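Local atomic coordinates of Alpha/beta hydrolase (Enterobacter asburiae, PDB entry 6KMO), a protein that hydrolyses ester bonds as a bacterial esterase or lipase (CinB) of the alpha/beta hydrolase fold, probably through a serine nucleophile. Residues V210-F215 / P255-T260; V177-G182 / M206-T211; V148-A153 / G183-S188; Y227-N232 / L276-D281; R202-L207 / G265-L270. The protein carries 2 engineered substitutions. All coordinates share one frame; numbering follows the deposited sequence. Where two conformers were deposited one is given.

All five contacts lie within the alpha/beta hydrolase fold. Contacts 2 and 5 share strand 203-207: contact 2 pairs it with strand 174-179 and contact 5 with strand 269-274, their centres 11 Å apart. Contact 3, its centre about 10 Å from that of contact 2, packs helix 181-195, which begins after the probable nucleophile, against helix 148-163. Contact 1 continues beyond contact 2, sharing Val210 and Thr211, follows contact 3 in sequence and lies inside the loop contact 5 closes. Contact 4 carries the probable catalytic acid; its centre is 13 Å from that of contact 2, which it touches where Leu279 meets Val210. Elbow and acid loop thus adjoin at what is probably the active site.

Contact 1. Residues V210-F215 / P255-T260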
# COMPACT_ATOMS: atom_id res chain seq x y z
N VAL A 210 -3.76 15.75 -6.69
CA VAL A 210 -4.85 16.71 -6.86
C VAL A 210 -5.75 16.23 -7.99
O VAL A 210 -5.25 15.95 -9.09
CB VAL A 210 -4.29 18.10 -7.20
CG1 VAL A 210 -5.43 19.06 -7.57
CG2 VAL A 210 -3.44 18.67 -6.07
N THR A 211 -7.06 16.13 -7.75
CA THR A 211 -7.96 15.69 -8.82
C THR A 211 -9.14 16.63 -9.08
O THR A 211 -9.86 16.40 -10.06
CB THR A 211 -8.49 14.26 -8.60
OG1 THR A 211 -9.40 14.31 -7.50
CG2 THR A 211 -7.36 13.27 -8.34
N ASP A 212 -9.35 17.67 -8.27
CA ASP A 212 -10.53 18.51 -8.48
C ASP A 212 -10.28 19.90 -7.91
O ASP A 212 -9.75 20.06 -6.81
CB ASP A 212 -11.75 17.90 -7.78
CG ASP A 212 -13.08 18.51 -8.21
OD1 ASP A 212 -13.12 19.21 -9.23
OD2 ASP A 212 -14.09 18.25 -7.48
N ALA A 213 -10.72 20.92 -8.66
CA ALA A 213 -10.68 22.30 -8.18
C ALA A 213 -11.92 22.58 -7.31
O ALA A 213 -12.80 23.37 -7.66
CB ALA A 213 -10.59 23.27 -9.34
N ASN A 214 -11.99 21.88 -6.19
CA ASN A 214 -13.04 22.07 -5.19
C ASN A 214 -12.38 21.88 -3.84
O ASN A 214 -11.34 21.23 -3.73
CB ASN A 214 -14.19 21.09 -5.37
CG ASN A 214 -15.21 21.58 -6.36
OD1 ASN A 214 -15.73 22.71 -6.25
ND2 ASN A 214 -15.49 20.76 -7.34
N PHE A 215 -12.97 22.49 -2.80
CA PHE A 215 -12.30 22.64 -1.51
C PHE A 215 -13.20 22.24 -0.36
O PHE A 215 -12.99 22.69 0.78
CB PHE A 215 -11.80 24.08 -1.37
CG PHE A 215 -11.05 24.55 -2.57
CD1 PHE A 215 -9.76 24.10 -2.79
CD2 PHE A 215 -11.64 25.36 -3.52
CE1 PHE A 215 -9.06 24.48 -3.90
CE2 PHE A 215 -10.95 25.74 -4.65
CZ PHE A 215 -9.65 25.28 -4.84
N PRO A 255 -9.75 16.12 -13.27
CA PRO A 255 -10.13 14.81 -13.82
C PRO A 255 -11.22 14.10 -13.02
O PRO A 255 -11.91 13.23 -13.56
CB PRO A 255 -8.82 14.02 -13.84
CG PRO A 255 -7.96 14.72 -12.80
CD PRO A 255 -8.31 16.17 -12.91
N LEU A 256 -11.40 14.45 -11.75
CA LEU A 256 -12.51 13.88 -11.00
C LEU A 256 -13.86 14.18 -11.64
O LEU A 256 -14.81 13.42 -11.41
CB LEU A 256 -12.50 14.40 -9.56
CG LEU A 256 -13.50 13.74 -8.61
CD1 LEU A 256 -13.13 12.28 -8.40
CD2 LEU A 256 -13.52 14.48 -7.28
N ARG A 257 -13.96 15.23 -12.43
CA ARG A 257 -15.22 15.61 -13.06
C ARG A 257 -15.49 14.84 -14.35
O ARG A 257 -16.57 15.01 -14.94
CB ARG A 257 -15.24 17.12 -13.32
CG ARG A 257 -15.08 17.95 -12.07
CD ARG A 257 -15.26 19.42 -12.33
NE ARG A 257 -14.76 20.23 -11.23
CZ ARG A 257 -14.92 21.54 -11.12
NH1 ARG A 257 -15.64 22.21 -12.01
NH2 ARG A 257 -14.34 22.18 -10.11
N ALA A 258 -14.59 13.98 -14.77
CA ALA A 258 -14.79 13.20 -15.98
C ALA A 258 -15.88 12.17 -15.77
O ALA A 258 -16.03 11.59 -14.69
CB ALA A 258 -13.50 12.49 -16.36
N SER A 259 -16.65 11.92 -16.83
CA SER A 259 -17.64 10.87 -16.78
C SER A 259 -16.99 9.51 -16.95
O SER A 259 -15.83 9.38 -17.33
CB SER A 259 -18.65 11.07 -17.92
OG SER A 259 -17.97 10.85 -19.14
N THR A 260 -17.77 8.47 -16.69
CA THR A 260 -17.31 7.11 -16.94
C THR A 260 -16.85 6.94 -18.37
O THR A 260 -15.79 6.36 -18.62
CB THR A 260 -18.43 6.13 -16.58
OG1 THR A 260 -18.73 6.30 -15.19
CG2 THR A 260 -18.00 4.70 -16.84
O HOH W 1 -16.37 24.32 -8.62
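The loop that leaves strand 203-207 of the alpha/beta hydrolase core is tied here to the short 3-10 turn 255-257 by one backbone hydrogen bond and one salt bridge. Leu256 N donates to Thr211 O over 3.0 Å, nearly straight and within the carbonyl plane. The ring of Pro255 lies against the same carbonyl, with its CD 3.3 Å from Thr211 O. Next to this, Leu256 CB rests 3.7 Å from Thr211 OG1, and Leu256 CD2 reaches the side chain of Asp212.

Arg257 runs extended from CG to NE and brings its guanidinium edge to Asp212. The N-H of Arg257 NE points at the syn lone pair of Asp212 OD1, 2.8 Å from Arg257 NE and in the guanidinium plane, while NH2 adds only a weak bond to the same oxygen. Carboxylate and guanidinium stand 88° apart, so the grip falls on a single oxygen. The other oxygen, Asp212 OD2, accepts from Asn214 ND2 at 2.9 Å, which comes in from above the carboxylate plane along an almost linear N-H. Both ends of the carboxylate are therefore held, and an inverse gamma turn centred on Ala213 bends the backbone between Asp212 and Asn214. A water donates to Asn214 OD1 and weakly accepts from Arg257 NH2, joining the two side chains at their tips.

Arg257 NH1 has a further partner in Asn249 OD1. Helix 280-292 lies alongside, with Phe286 against Thr211 and Pro255, and its Glu282 accepts from the backbone N of both Thr211 and Asp212; Asn184 of helix 181-195 donates to Val210 O.

Contact 2. Residues V177-G182 / M206-T211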
# COMPACT_ATOMS: atom_id res chain seq x y z
N VAL A 177 4.34 9.02 -13.76
CA VAL A 177 4.42 9.08 -12.30
C VAL A 177 4.48 10.54 -11.87
O VAL A 177 5.17 11.36 -12.49
CB VAL A 177 5.68 8.35 -11.78
CG1 VAL A 177 5.78 8.44 -10.26
CG2 VAL A 177 5.67 6.87 -12.22
N GLY A 178 3.79 10.87 -10.79
CA GLY A 178 3.89 12.23 -10.26
C GLY A 178 3.21 12.34 -8.91
O GLY A 178 2.28 11.59 -8.60
N ASN A 179 3.66 13.33 -8.14
CA ASN A 179 3.12 13.60 -6.81
C ASN A 179 2.32 14.90 -6.81
O ASN A 179 2.75 15.90 -7.37
CB ASN A 179 4.23 13.72 -5.75
CG ASN A 179 5.27 14.78 -6.06
OD1 ASN A 179 5.90 14.75 -7.12
ND2 ASN A 179 5.48 15.71 -5.13
N SER A 180 1.14 14.85 -6.19
CA SER A 180 0.36 16.07 -5.91
C SER A 180 -0.18 16.64 -7.22
O SER A 180 -0.90 15.94 -7.95
CB SER A 180 1.19 17.04 -5.09
OG SER A 180 1.84 16.37 -4.03
N VAL A 181 0.15 17.89 -7.57
CA VAL A 181 -0.22 18.38 -8.90
C VAL A 181 0.50 17.58 -9.98
O VAL A 181 0.03 17.54 -11.13
CB VAL A 181 -0.04 19.90 -9.12
CG1 VAL A 181 -0.90 20.70 -8.15
CG2 VAL A 181 1.42 20.32 -9.12
N GLY A 182 1.62 16.96 -9.65
CA GLY A 182 2.25 16.03 -10.58
C GLY A 182 1.41 14.80 -10.83
O GLY A 182 1.40 14.25 -11.94
N MET A 206 -0.11 7.77 -9.38
CA MET A 206 -0.56 9.07 -8.91
C MET A 206 -0.34 9.10 -7.40
O MET A 206 -1.07 8.44 -6.65
CB MET A 206 -2.04 9.30 -9.27
CG MET A 206 -2.32 9.33 -10.77
SD MET A 206 -4.12 9.35 -11.30
CE MET A 206 -4.64 10.97 -10.64
N LEU A 207 0.67 9.84 -6.97
CA LEU A 207 1.07 9.90 -5.56
C LEU A 207 0.37 11.10 -4.94
O LEU A 207 0.63 12.25 -5.31
CB LEU A 207 2.58 10.02 -5.43
CG LEU A 207 3.38 8.85 -6.01
CD1 LEU A 207 4.86 9.19 -6.00
CD2 LEU A 207 3.13 7.57 -5.26
N TRP A 208 -0.53 10.82 -4.00
CA TRP A 208 -1.32 11.81 -3.27
C TRP A 208 -1.77 12.95 -4.20
O TRP A 208 -1.42 14.12 -3.98
CB TRP A 208 -0.62 12.30 -2.01
CG TRP A 208 0.84 12.57 -2.16
CD1 TRP A 208 1.41 13.78 -2.41
CD2 TRP A 208 1.93 11.62 -2.10
NE1 TRP A 208 2.77 13.65 -2.54
CE2 TRP A 208 3.11 12.34 -2.33
CE3 TRP A 208 2.01 10.24 -1.88
CZ2 TRP A 208 4.36 11.72 -2.36
CZ3 TRP A 208 3.27 9.64 -1.92
CH2 TRP A 208 4.41 10.38 -2.15
N PRO A 209 -2.54 12.64 -5.24
CA PRO A 209 -2.80 13.59 -6.32
C PRO A 209 -3.87 14.62 -5.99
O PRO A 209 -4.78 14.40 -5.18
CB PRO A 209 -3.33 12.69 -7.45
CG PRO A 209 -4.04 11.57 -6.70
CD PRO A 209 -3.10 11.30 -5.54
N VAL A 210 -3.76 15.75 -6.69
CA VAL A 210 -4.85 16.71 -6.86
C VAL A 210 -5.75 16.23 -7.99
O VAL A 210 -5.25 15.95 -9.09
CB VAL A 210 -4.29 18.10 -7.20
CG1 VAL A 210 -5.43 19.06 -7.57
CG2 VAL A 210 -3.44 18.67 -6.07
N THR A 211 -7.06 16.13 -7.75
CA THR A 211 -7.96 15.69 -8.82
C THR A 211 -9.14 16.63 -9.08
O THR A 211 -9.86 16.40 -10.06
CB THR A 211 -8.49 14.26 -8.60
OG1 THR A 211 -9.40 14.31 -7.50
CG2 THR A 211 -7.36 13.27 -8.34
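Three backbone hydrogen bonds carry this contact, which runs from parallel strand pairing into the sharp turn that fits the GxSxG nucleophile elbow of alpha/beta hydrolases. Leu207 N donates to Gly178 O over 2.9 Å. Ser180 N then reaches Leu207 O at 2.8 Å, lying almost on the C=O axis. In the third, Val210 N meets Ser180 O at 3.1 Å from well above the carbonyl plane, because the chain has already turned at Ser180. CA-H...O contacts from Asn179, Ser180 and Pro209 run between these bonds.

The strain sits at Ser180, whose backbone (phi 70°, psi -121°) takes the strained conformation of a nucleophile elbow, consistent with Ser180 being the nucleophile.

Aromatic contacts centre on Trp208, whose CG sits in the crowded position between backbone N and carbonyl carbon. This brings the pyrrole edge of the indole to Ser180: in the conformer given, Ser180 OG lies near the ring plane, 3.1 Å from Trp208 CD1. Asn179 CB comes obliquely to Trp208 NE1 at 3.5 Å. The indole N-H goes to Asp308, and the Asn179 amide donates to His118 and Asp308.

Apolar contact is modest: Val181 CG1 and Val210 CG2 lie side by side 3.9 Å apart.

Strands 174-179 and 203-207 are neighbours joined by helix 181-195 in a beta-alpha-beta unit, flanked in the central sheet by strand 99-105 beside the former and strand 269-274 beside the latter.

Contact 3. Residues V148-A153 / G183-S188; sequences VAINQA and GNMVAS
Met185 is the main bridge between helices 148-163 and 181-195. It leaves its backbone with CG anti to N (chi1 -166°), stays extended through chi2, then bends at chi3, so that its thioether reaches across to the small residues of helix 148-163. The sulfur, Met185 SD, lies 3.8 Å from Ala153 CB, and the terminal methyl, Met185 CE, is equally close to Ala149 CB. Two alanines one helical turn apart receive the end of the chain, while Ile150 CG2 approaches its base at Met185 CG, 4.2 Å away.

Ile150, pointing at the other helix, pairs with Ser188. Its CG1 occupies the crowded position between backbone N and carbonyl carbon, which swings CD1 onto the serine hydroxyl: Ile150 CD1 to Ser188 OG is 3.0 Å in the modelled conformer, one of two deposited, a tight approach. Ile150 CG2 sits 3.8 Å from Ser188 CB. With OG anti to its backbone N, Ser188 directs the hydroxyl along the isoleucine, yet its hydrogen bond goes to Leu252 O.

The axes approach to 9.7 Å and cross at -64°, so the segments touch mainly around Ile150 and Met185. Phe105 of strand 99-105 lies against Met185 and Ala153. Further along helix 181-195, Gln192 NE2 donates to Ile150 O. Between the two segments there is no hydrogen bond; van der Waals packing joins them, with Ser188 OG satisfied by a loop carbonyl.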
# COMPACT_ATOMS: atom_id res chain seq x y z
N VAL A 148 -0.43 25.26 -20.25
CA VAL A 148 0.93 25.25 -20.78
C VAL A 148 1.71 24.04 -20.27
O VAL A 148 2.33 23.30 -21.05
CB VAL A 148 1.65 26.56 -20.42
CG1 VAL A 148 3.14 26.47 -20.73
CG2 VAL A 148 1.02 27.73 -21.15
N ALA A 149 1.74 23.85 -18.95
CA ALA A 149 2.56 22.79 -18.38
C ALA A 149 2.06 21.41 -18.80
O ALA A 149 2.87 20.53 -19.09
CB ALA A 149 2.59 22.90 -16.86
N ILE A 150 0.74 21.19 -18.81
CA ILE A 150 0.26 19.86 -19.20
C ILE A 150 0.52 19.59 -20.68
O ILE A 150 0.67 18.43 -21.08
CB ILE A 150 -1.20 19.58 -18.79
CG1 ILE A 150 -2.16 20.55 -19.47
CG2 ILE A 150 -1.34 19.57 -17.27
CD1 ILE A 150 -3.53 19.98 -19.67
N ASN A 151 0.59 20.63 -21.50
CA ASN A 151 0.98 20.45 -22.89
C ASN A 151 2.45 20.07 -22.99
O ASN A 151 2.81 19.15 -23.74
CB ASN A 151 0.73 21.71 -23.69
CG ASN A 151 1.24 21.58 -25.09
OD1 ASN A 151 0.71 20.78 -25.84
ND2 ASN A 151 2.29 22.27 -25.42
N GLN A 152 3.31 20.77 -22.25
CA GLN A 152 4.73 20.40 -22.21
C GLN A 152 4.90 18.97 -21.76
O GLN A 152 5.69 18.22 -22.35
CB GLN A 152 5.50 21.34 -21.27
CG GLN A 152 5.62 22.75 -21.78
CD GLN A 152 6.07 23.72 -20.73
OE1 GLN A 152 5.79 23.57 -19.55
NE2 GLN A 152 6.76 24.76 -21.16
N ALA A 153 4.17 18.56 -20.72
CA ALA A 153 4.27 17.20 -20.22
C ALA A 153 3.87 16.18 -21.29
O ALA A 153 4.55 15.16 -21.46
CB ALA A 153 3.38 17.06 -19.00
N GLY A 183 0.68 14.34 -9.81
CA GLY A 183 -0.28 13.27 -10.02
C GLY A 183 -1.47 13.70 -10.86
O GLY A 183 -1.99 12.94 -11.68
N ASN A 184 -1.92 14.94 -10.67
CA ASN A 184 -2.88 15.57 -11.58
C ASN A 184 -2.37 15.53 -13.00
O ASN A 184 -3.09 15.17 -13.93
CB ASN A 184 -3.10 17.01 -11.10
CG ASN A 184 -4.07 17.78 -11.94
OD1 ASN A 184 -3.67 18.43 -12.91
ND2 ASN A 184 -5.34 17.75 -11.56
N MET A 185 -1.09 15.88 -13.18
CA MET A 185 -0.45 15.93 -14.50
C MET A 185 -0.40 14.54 -15.14
O MET A 185 -0.56 14.42 -16.36
CB MET A 185 0.93 16.57 -14.35
CG MET A 185 1.61 17.01 -15.66
SD MET A 185 3.10 18.10 -15.40
CE MET A 185 2.27 19.62 -14.88
N VAL A 186 -0.21 13.48 -14.34
CA VAL A 186 -0.30 12.11 -14.85
C VAL A 186 -1.65 11.90 -15.53
O VAL A 186 -1.73 11.42 -16.67
CB VAL A 186 -0.09 11.10 -13.70
CG1 VAL A 186 -0.56 9.69 -14.13
CG2 VAL A 186 1.36 11.07 -13.24
N ALA A 187 -2.73 12.20 -14.82
CA ALA A 187 -4.06 12.04 -15.39
C ALA A 187 -4.25 12.91 -16.63
O ALA A 187 -4.84 12.46 -17.63
CB ALA A 187 -5.13 12.36 -14.34
N SER A 188 -3.75 14.14 -16.60
CA SER A 188 -3.92 15.06 -17.72
C SER A 188 -3.22 14.54 -18.96
O SER A 188 -3.74 14.64 -20.08
CB SER A 188 -3.36 16.41 -17.31
OG SER A 188 -3.75 17.41 -18.22

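Contact 4. Residues Y227-N232 / L276-D281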
# COMPACT_ATOMS: atom_id res chain seq x y z
N TYR A 227 -1.57 20.56 8.96
CA TYR A 227 -1.00 19.33 8.41
C TYR A 227 -0.12 19.63 7.21
O TYR A 227 -0.09 18.87 6.23
CB TYR A 227 -2.11 18.33 8.09
CG TYR A 227 -2.91 17.97 9.32
CD1 TYR A 227 -2.54 16.89 10.11
CD2 TYR A 227 -4.02 18.71 9.70
CE1 TYR A 227 -3.27 16.56 11.25
CE2 TYR A 227 -4.75 18.38 10.83
CZ TYR A 227 -4.36 17.30 11.61
OH TYR A 227 -5.09 16.97 12.75
N PHE A 228 0.67 20.71 7.32
CA PHE A 228 1.47 21.30 6.25
C PHE A 228 0.57 21.83 5.15
O PHE A 228 0.23 23.02 5.14
CB PHE A 228 2.55 20.35 5.73
CG PHE A 228 3.69 21.05 5.00
CD1 PHE A 228 3.63 22.40 4.69
CD2 PHE A 228 4.82 20.34 4.62
CE1 PHE A 228 4.66 23.03 4.01
CE2 PHE A 228 5.86 20.97 3.94
CZ PHE A 228 5.78 22.31 3.64
N LEU A 229 0.16 20.99 4.21
CA LEU A 229 -0.65 21.50 3.11
C LEU A 229 -1.99 21.96 3.68
O LEU A 229 -2.73 21.16 4.25
CB LEU A 229 -0.87 20.44 2.04
CG LEU A 229 -1.81 20.86 0.91
CD1 LEU A 229 -1.19 22.01 0.13
CD2 LEU A 229 -2.12 19.69 -0.00
N SER A 230 -2.32 23.23 3.49
CA SER A 230 -3.56 23.77 4.00
C SER A 230 -4.58 24.00 2.89
O SER A 230 -4.26 24.05 1.70
CB SER A 230 -3.32 25.11 4.70
OG SER A 230 -2.97 26.07 3.72
N LYS A 231 -5.84 24.16 3.29
CA LYS A 231 -6.88 24.54 2.33
C LYS A 231 -6.55 25.86 1.65
O LYS A 231 -6.69 25.98 0.42
CB LYS A 231 -8.24 24.63 3.04
CG LYS A 231 -9.39 25.01 2.11
CD LYS A 231 -10.72 25.10 2.86
CE LYS A 231 -11.23 23.74 3.25
NZ LYS A 231 -12.60 23.84 3.85
N ASN A 232 -6.08 26.85 2.40
CA ASN A 232 -5.76 28.14 1.78
C ASN A 232 -4.59 28.02 0.81
O ASN A 232 -4.57 28.72 -0.20
CB ASN A 232 -5.47 29.19 2.85
CG ASN A 232 -6.73 29.73 3.48
OD1 ASN A 232 -7.81 29.55 2.97
ND2 ASN A 232 -6.57 30.40 4.60
N LEU A 276 -3.97 11.85 6.37
CA LEU A 276 -4.19 13.18 6.94
C LEU A 276 -3.81 14.24 5.91
O LEU A 276 -2.88 15.01 6.13
CB LEU A 276 -3.41 13.35 8.25
CG LEU A 276 -3.85 12.37 9.36
CD1 LEU A 276 -2.88 11.22 9.47
CD2 LEU A 276 -3.99 13.08 10.71
N ASP A 277 -4.55 14.28 4.80
CA ASP A 277 -4.28 15.14 3.65
C ASP A 277 -5.62 15.68 3.17
O ASP A 277 -6.56 14.91 2.96
CB ASP A 277 -3.59 14.30 2.56
CG ASP A 277 -3.19 15.08 1.31
OD1 ASP A 277 -3.56 16.25 1.13
OD2 ASP A 277 -2.45 14.47 0.48
N VAL A 278 -5.71 17.00 2.97
CA VAL A 278 -6.92 17.58 2.40
C VAL A 278 -7.31 16.90 1.10
O VAL A 278 -8.50 16.77 0.80
CB VAL A 278 -6.80 19.11 2.21
CG1 VAL A 278 -6.69 19.82 3.55
CG2 VAL A 278 -5.63 19.48 1.30
N LEU A 279 -6.34 16.46 0.30
CA LEU A 279 -6.56 15.85 -1.00
C LEU A 279 -6.94 14.38 -0.93
O LEU A 279 -7.23 13.76 -1.95
CB LEU A 279 -5.30 15.98 -1.86
CG LEU A 279 -4.77 17.40 -2.07
CD1 LEU A 279 -3.49 17.30 -2.87
CD2 LEU A 279 -5.80 18.29 -2.72
N ARG A 280 -6.95 13.77 0.26
CA ARG A 280 -7.16 12.33 0.36
C ARG A 280 -8.45 11.90 -0.33
O ARG A 280 -8.45 10.98 -1.16
CB ARG A 280 -7.22 11.94 1.83
CG ARG A 280 -7.41 10.47 2.07
CD ARG A 280 -7.82 10.25 3.51
NE ARG A 280 -9.17 10.70 3.76
CZ ARG A 280 -9.69 10.89 4.97
NH1 ARG A 280 -8.96 10.74 6.06
NH2 ARG A 280 -10.96 11.23 5.08
N ASP A 281 -9.55 12.56 -0.00
CA ASP A 281 -10.84 12.06 -0.46
C ASP A 281 -10.99 12.17 -1.98
O ASP A 281 -11.51 11.24 -2.61
CB ASP A 281 -11.97 12.79 0.25
CG ASP A 281 -12.17 12.33 1.68
OD1 ASP A 281 -11.53 11.35 2.12
OD2 ASP A 281 -13.02 12.97 2.34
O HOH W 2 -1.42 16.87 4.93
O HOH W 3 -3.41 18.47 3.79
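Tyr227 opens the first segment by leaning its ring obliquely against Leu276, with Tyr227 CE1 3.6 Å from Leu276 CD2. Its carbonyl is tied to the other segment through a water that lies 2.7 Å from Tyr227 O and equally close to Leu276 O. Leu229 follows, and its CG, anti to the backbone N, sends CD2 into the angle of the opposite turn. There Leu229 CD2 meets Val278 CG2 at 3.7 Å, crossing it at about a right angle, and also touches Leu279 CD1 and the carboxylate oxygen Asp277 OD1. A second water spans the backbones, lying 2.8 Å from Leu229 O and accepting from Val278 N at 2.9 Å. At Lys231, where helix 231-241 begins, the backbone passes Val278 CG1.

The loop facing these residues is a type I turn from Asp277 to Arg280 leading into helix 280-292. Asp277 OD1 caps it, accepting from Leu279 N at 2.9 Å from well above the carboxylate plane (63°), while OD2 accepts from His307 ND1. An aspartate after strand 269-274, bonded to a histidine that touches Ser180, fits the acid of the Ser-His-Asp catalytic triad of alpha/beta hydrolases, here Ser180, His307 and Asp277 by inference.

Contact 5. Residues R202-L207 / G265-L270; sequences RYNVML and GFPETL
Two rings and one amide occupy the flanks of this parallel strand pair of the alpha/beta hydrolase sheet. The Tyr203 ring stacks with His335 of helix 319-335 and meets the backbone of Glu268 and Thr269 obliquely, its CD1 3.4 Å from Glu268 O. The phenolic tip then comes to Leu270, where Tyr203 OH is 3.4 Å from Leu270 CB. The Phe266 ring meets the amide of Asn204, also obliquely, with the two planes 72° apart and Asn204 ND2 3.2 Å from Phe266 CE2. Pro267 packs beside the same amide.

That amide has a polar partner as well: Asn204 ND2 donates to Thr269 OG1 over 3.3 Å, 22° out of the amide plane. The threonine hydroxyl in turn donates to Pro267 O, tying Asn204 to the residues from Pro267 to Thr269. Thr269 and Asn204 share a face of the sheet, on which helix 181-195 packs with Val186 against Asn204. Val205 and Leu270 point to the other face and lie side by side; there helix 319-335 sets Ala331 against Leu270.

Backbone hydrogen bonds make the pairing itself. Asn204 N donates to Glu268 O, Leu270 N to Asn204 O and Met206 N to Leu270 O, each 2.8 Å and nearly along the C=O axis. CA-H...O contacts accompany them. Where the pairing begins, a water donates to Arg202 O and accepts from Glu268 N. Beside Tyr203, a second water donates to Thr269 O and also lies 2.8 Å from Tyr203 OH.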
# COMPACT_ATOMS: atom_id res chain seq x y z
N ARG A 202 1.97 2.19 -20.13
CA ARG A 202 1.88 0.94 -19.39
C ARG A 202 1.21 1.11 -18.03
O ARG A 202 0.47 0.22 -17.58
CB ARG A 202 3.28 0.37 -19.13
CG ARG A 202 3.89 -0.36 -20.32
CD ARG A 202 3.15 -1.67 -20.60
NE ARG A 202 3.85 -2.49 -21.59
CZ ARG A 202 4.81 -3.35 -21.29
NH1 ARG A 202 5.20 -3.53 -20.04
NH2 ARG A 202 5.40 -4.06 -22.26
N TYR A 203 1.50 2.21 -17.33
CA TYR A 203 1.08 2.31 -15.94
C TYR A 203 1.17 3.75 -15.49
O TYR A 203 2.11 4.46 -15.87
CB TYR A 203 1.99 1.46 -15.04
CG TYR A 203 1.38 0.99 -13.74
CD1 TYR A 203 0.25 0.20 -13.74
CD2 TYR A 203 1.98 1.29 -12.51
CE1 TYR A 203 -0.31 -0.25 -12.55
CE2 TYR A 203 1.43 0.84 -11.33
CZ TYR A 203 0.29 0.07 -11.35
OH TYR A 203 -0.23 -0.41 -10.16
N ASN A 204 0.22 4.16 -14.67
CA ASN A 204 0.23 5.45 -14.00
C ASN A 204 0.42 5.24 -12.50
O ASN A 204 -0.22 4.36 -11.91
CB ASN A 204 -1.13 6.14 -14.14
CG ASN A 204 -1.45 6.55 -15.54
OD1 ASN A 204 -0.56 6.83 -16.34
ND2 ASN A 204 -2.73 6.64 -15.84
N VAL A 205 1.23 6.07 -11.88
CA VAL A 205 1.33 6.14 -10.43
C VAL A 205 1.03 7.57 -10.02
O VAL A 205 1.81 8.49 -10.30
CB VAL A 205 2.69 5.69 -9.88
CG1 VAL A 205 2.64 5.76 -8.37
CG2 VAL A 205 3.03 4.27 -10.33
N MET A 206 -0.11 7.77 -9.38
CA MET A 206 -0.56 9.07 -8.91
C MET A 206 -0.34 9.10 -7.40
O MET A 206 -1.07 8.44 -6.65
CB MET A 206 -2.04 9.30 -9.27
CG MET A 206 -2.32 9.33 -10.77
SD MET A 206 -4.12 9.35 -11.30
CE MET A 206 -4.64 10.97 -10.64
N LEU A 207 0.67 9.84 -6.97
CA LEU A 207 1.07 9.90 -5.56
C LEU A 207 0.37 11.10 -4.94
O LEU A 207 0.63 12.25 -5.31
CB LEU A 207 2.58 10.02 -5.43
CG LEU A 207 3.38 8.85 -6.01
CD1 LEU A 207 4.86 9.19 -6.00
CD2 LEU A 207 3.13 7.57 -5.26
N GLY A 265 -10.75 3.33 -20.83
CA GLY A 265 -9.49 3.19 -21.52
C GLY A 265 -8.31 3.88 -20.87
O GLY A 265 -7.20 3.80 -21.40
N PHE A 266 -8.51 4.55 -19.74
CA PHE A 266 -7.39 5.13 -18.99
C PHE A 266 -6.38 4.03 -18.67
O PHE A 266 -6.76 2.88 -18.47
CB PHE A 266 -7.99 5.67 -17.69
CG PHE A 266 -7.18 6.72 -16.94
CD1 PHE A 266 -7.22 8.06 -17.29
CD2 PHE A 266 -6.47 6.36 -15.80
CE1 PHE A 266 -6.54 9.01 -16.55
CE2 PHE A 266 -5.79 7.32 -15.04
CZ PHE A 266 -5.83 8.63 -15.42
N PRO A 267 -5.09 4.35 -18.61
CA PRO A 267 -4.10 3.31 -18.30
C PRO A 267 -4.30 2.70 -16.92
O PRO A 267 -4.86 3.32 -16.01
CB PRO A 267 -2.75 4.04 -18.39
CG PRO A 267 -3.03 5.24 -19.27
CD PRO A 267 -4.45 5.63 -18.97
N GLU A 268 -3.79 1.49 -16.75
CA GLU A 268 -3.74 0.87 -15.43
C GLU A 268 -3.05 1.82 -14.47
O GLU A 268 -2.05 2.46 -14.81
CB GLU A 268 -3.01 -0.47 -15.49
CG GLU A 268 -3.68 -1.46 -16.43
CD GLU A 268 -3.40 -2.92 -16.12
OE1 GLU A 268 -3.05 -3.27 -14.98
OE2 GLU A 268 -3.57 -3.74 -17.05
N THR A 269 -3.56 1.90 -13.24
CA THR A 269 -3.20 2.98 -12.33
C THR A 269 -3.05 2.50 -10.90
O THR A 269 -3.80 1.64 -10.42
CB THR A 269 -4.28 4.07 -12.40
OG1 THR A 269 -4.28 4.68 -13.69
CG2 THR A 269 -4.07 5.17 -11.39
N LEU A 270 -2.06 3.08 -10.21
CA LEU A 270 -1.90 3.00 -8.77
C LEU A 270 -2.08 4.41 -8.23
O LEU A 270 -1.43 5.34 -8.71
CB LEU A 270 -0.51 2.49 -8.39
CG LEU A 270 -0.16 2.59 -6.90
CD1 LEU A 270 -1.05 1.71 -6.04
CD2 LEU A 270 1.28 2.20 -6.68
O HOH W 4 -2.23 0.47 -19.12
O HOH W 5 -2.92 -1.03 -10.25